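Local coordinates for glycosyl hydrolase, family 31/fibronectin type III domain protein (Clostridium perfringens, PDB 4LKS), which binds galactose as a family 32 carbohydrate-binding module, a calcium-containing beta-sandwich that probably helps its parent glycoside hydrolase recognise galactose-bearing glycans, at residues Q139-T144 against L162-K167. Residues are numbered along the deposited sequence; the frame is centred on the assembly and turned at random.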
loop_
_atom_site.group_PDB
_atom_site.type_symbol
_atom_site.label_atom_id
_atom_site.label_comp_id
_atom_site.label_asym_id
_atom_site.label_seq_id
_atom_site.Cartn_x
_atom_site.Cartn_y
_atom_site.Cartn_z
ATOM N N GLN A 139 8.239 4.066 -12.569
ATOM C CA GLN A 139 8.556 2.638 -12.505
ATOM C C GLN A 139 8.666 2.163 -11.051
ATOM O O GLN A 139 8.730 0.969 -10.773
ATOM C CB GLN A 139 9.837 2.306 -13.280
ATOM C CG GLN A 139 10.100 0.807 -13.332
ATOM C CD GLN A 139 11.210 0.404 -14.278
ATOM O OE1 GLN A 139 11.960 1.244 -14.778
ATOM N NE2 GLN A 139 11.324 -0.897 -14.520
ATOM N N TYR A 140 8.692 3.108 -10.118
ATOM C CA TYR A 140 8.735 2.761 -8.695
ATOM C C TYR A 140 7.714 3.594 -7.953
ATOM O O TYR A 140 7.552 4.793 -8.227
ATOM C CB TYR A 140 10.130 3.037 -8.107
ATOM C CG TYR A 140 11.245 2.330 -8.834
ATOM C CD1 TYR A 140 11.799 2.877 -9.995
ATOM C CD2 TYR A 140 11.745 1.126 -8.364
ATOM C CE1 TYR A 140 12.817 2.228 -10.672
ATOM C CE2 TYR A 140 12.757 0.472 -9.032
ATOM C CZ TYR A 140 13.288 1.029 -10.181
ATOM O OH TYR A 140 14.298 0.366 -10.841
ATOM N N LEU A 141 7.035 2.971 -6.995
ATOM C CA LEU A 141 6.121 3.692 -6.127
ATOM C C LEU A 141 6.431 3.307 -4.692
ATOM O O LEU A 141 6.464 2.130 -4.358
ATOM C CB LEU A 141 4.655 3.369 -6.485
ATOM C CG LEU A 141 3.586 4.145 -5.697
ATOM C CD1 LEU A 141 2.353 4.490 -6.560
ATOM C CD2 LEU A 141 3.167 3.396 -4.427
ATOM N N ARG A 142 6.660 4.312 -3.858
ATOM C CA ARG A 142 6.867 4.111 -2.433
ATOM C C ARG A 142 5.615 4.534 -1.668
ATOM O O ARG A 142 5.169 5.685 -1.739
ATOM C CB ARG A 142 8.101 4.878 -1.952
ATOM C CG ARG A 142 8.411 4.662 -0.469
ATOM C CD ARG A 142 9.855 5.000 -0.124
ATOM N NE ARG A 142 10.157 6.426 -0.272
ATOM C CZ ARG A 142 11.392 6.923 -0.325
ATOM N NH1 ARG A 142 12.440 6.113 -0.252
ATOM N NH2 ARG A 142 11.579 8.232 -0.450
ATOM N N PHE A 143 5.053 3.567 -0.951
ATOM C CA PHE A 143 3.829 3.748 -0.177
ATOM C C PHE A 143 4.204 3.763 1.300
ATOM O O PHE A 143 4.745 2.782 1.817
ATOM C CB PHE A 143 2.858 2.600 -0.486
ATOM C CG PHE A 143 1.543 2.681 0.255
ATOM C CD1 PHE A 143 0.514 3.486 -0.205
ATOM C CD2 PHE A 143 1.335 1.939 1.409
ATOM C CE1 PHE A 143 -0.705 3.558 0.483
ATOM C CE2 PHE A 143 0.124 2.003 2.090
ATOM C CZ PHE A 143 -0.895 2.805 1.622
ATOM N N THR A 144 3.940 4.885 1.968
ATOM C CA THR A 144 4.337 5.081 3.360
ATOM C C THR A 144 3.118 5.123 4.247
ATOM O O THR A 144 2.174 5.837 3.961
ATOM C CB THR A 144 5.106 6.396 3.522
ATOM O OG1 THR A 144 6.277 6.352 2.702
ATOM C CG2 THR A 144 5.510 6.606 4.985
ATOM N N LEU A 162 -1.705 -4.100 -2.973
ATOM C CA LEU A 162 -1.682 -2.801 -3.638
ATOM C C LEU A 162 -1.946 -3.086 -5.113
ATOM O O LEU A 162 -1.221 -3.874 -5.748
ATOM C CB LEU A 162 -0.327 -2.124 -3.458
ATOM C CG LEU A 162 0.073 -1.822 -2.017
ATOM C CD1 LEU A 162 1.532 -1.386 -1.970
ATOM C CD2 LEU A 162 -0.808 -0.731 -1.404
ATOM N N VAL A 163 -2.987 -2.470 -5.655
ATOM C CA VAL A 163 -3.389 -2.661 -7.047
ATOM C C VAL A 163 -3.043 -1.383 -7.805
ATOM O O VAL A 163 -3.332 -0.292 -7.326
ATOM C CB VAL A 163 -4.909 -2.942 -7.153
ATOM C CG1 VAL A 163 -5.316 -3.179 -8.612
ATOM C CG2 VAL A 163 -5.313 -4.135 -6.253
ATOM N N PHE A 164 -2.428 -1.510 -8.974
ATOM C CA PHE A 164 -1.957 -0.363 -9.729
ATOM C C PHE A 164 -2.761 -0.164 -10.997
ATOM O O PHE A 164 -3.143 -1.140 -11.658
ATOM C CB PHE A 164 -0.479 -0.565 -10.103
ATOM C CG PHE A 164 0.473 -0.378 -8.957
ATOM C CD1 PHE A 164 0.492 -1.268 -7.892
ATOM C CD2 PHE A 164 1.356 0.686 -8.948
ATOM C CE1 PHE A 164 1.369 -1.081 -6.827
ATOM C CE2 PHE A 164 2.241 0.874 -7.885
ATOM C CZ PHE A 164 2.243 -0.011 -6.830
ATOM N N TYR A 165 -3.010 1.096 -11.329
ATOM C CA TYR A 165 -3.707 1.465 -12.562
ATOM C C TYR A 165 -2.886 2.435 -13.394
ATOM O O TYR A 165 -2.514 3.532 -12.937
ATOM C CB TYR A 165 -5.044 2.141 -12.264
ATOM C CG TYR A 165 -6.022 1.298 -11.497
ATOM C CD1 TYR A 165 -5.897 1.133 -10.120
ATOM C CD2 TYR A 165 -7.088 0.675 -12.140
ATOM C CE1 TYR A 165 -6.814 0.364 -9.404
ATOM C CE2 TYR A 165 -8.006 -0.084 -11.428
ATOM C CZ TYR A 165 -7.857 -0.237 -10.064
ATOM O OH TYR A 165 -8.766 -0.983 -9.349
ATOM N N GLY A 166 -2.651 2.060 -14.645
ATOM C CA GLY A 166 -1.954 2.934 -15.559
ATOM C C GLY A 166 -1.751 2.296 -16.911
ATOM O O GLY A 166 -2.263 1.200 -17.178
ATOM N N LYS A 167 -0.999 2.982 -17.768
ATOM C CA LYS A 167 -0.720 2.428 -19.090
ATOM C C LYS A 167 0.711 2.709 -19.502
ATOM O O LYS A 167 1.247 3.756 -19.151
ATOM C CB LYS A 167 -1.685 3.004 -20.134
#
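Leu141 and Phe164 meet inside the beta-sandwich of this F5/8 type C (discoidin-like) domain, where strand 140-148 of one sheet faces strand 158-166 of the other. The two segments run in roughly opposite senses, and their alpha carbons stay too far apart for backbone pairing: Leu141 CA lies 9.7 Å from Phe164 CA. Apolar side chains fill the gap between the sheets. Phe164 directs the rim of its ring, not a face, at the opposing strand, and Leu141 CB sits at that edge in the ring plane, 3.7 Å from Phe164 CE2. With CG anti to the backbone N (chi1 -176°), Leu141 carries its branch on across the sandwich, and its CD1 lies clear of the ring plane, 3.9 Å from the same Phe164 CE2. Phe164 has its CG anti to the carbonyl carbon instead (chi1 -75°), which extends its ring into the space between the sheets, where the two side chains run obliquely to each other. Two residues along each strand the roles are exchanged: Phe143 now supplies the ring, which presents a face, and Leu162 the methyl. All four side chains are buried. Ile79 of strand 73-82 touches both Leu141 and Phe143, while Ile97 and Thr99 border Leu141 from the neighbouring strand 95-100. On the outer surface of that sheet Arg142 forms a salt bridge with Glu98 and a cation-pi contact with Trp106. The side chain of Leu162 is about 9 Å from the bound calcium ion; its methyl CD2 rests over one face of the Phe143 ring, 4.4 Å from Phe143 CD2.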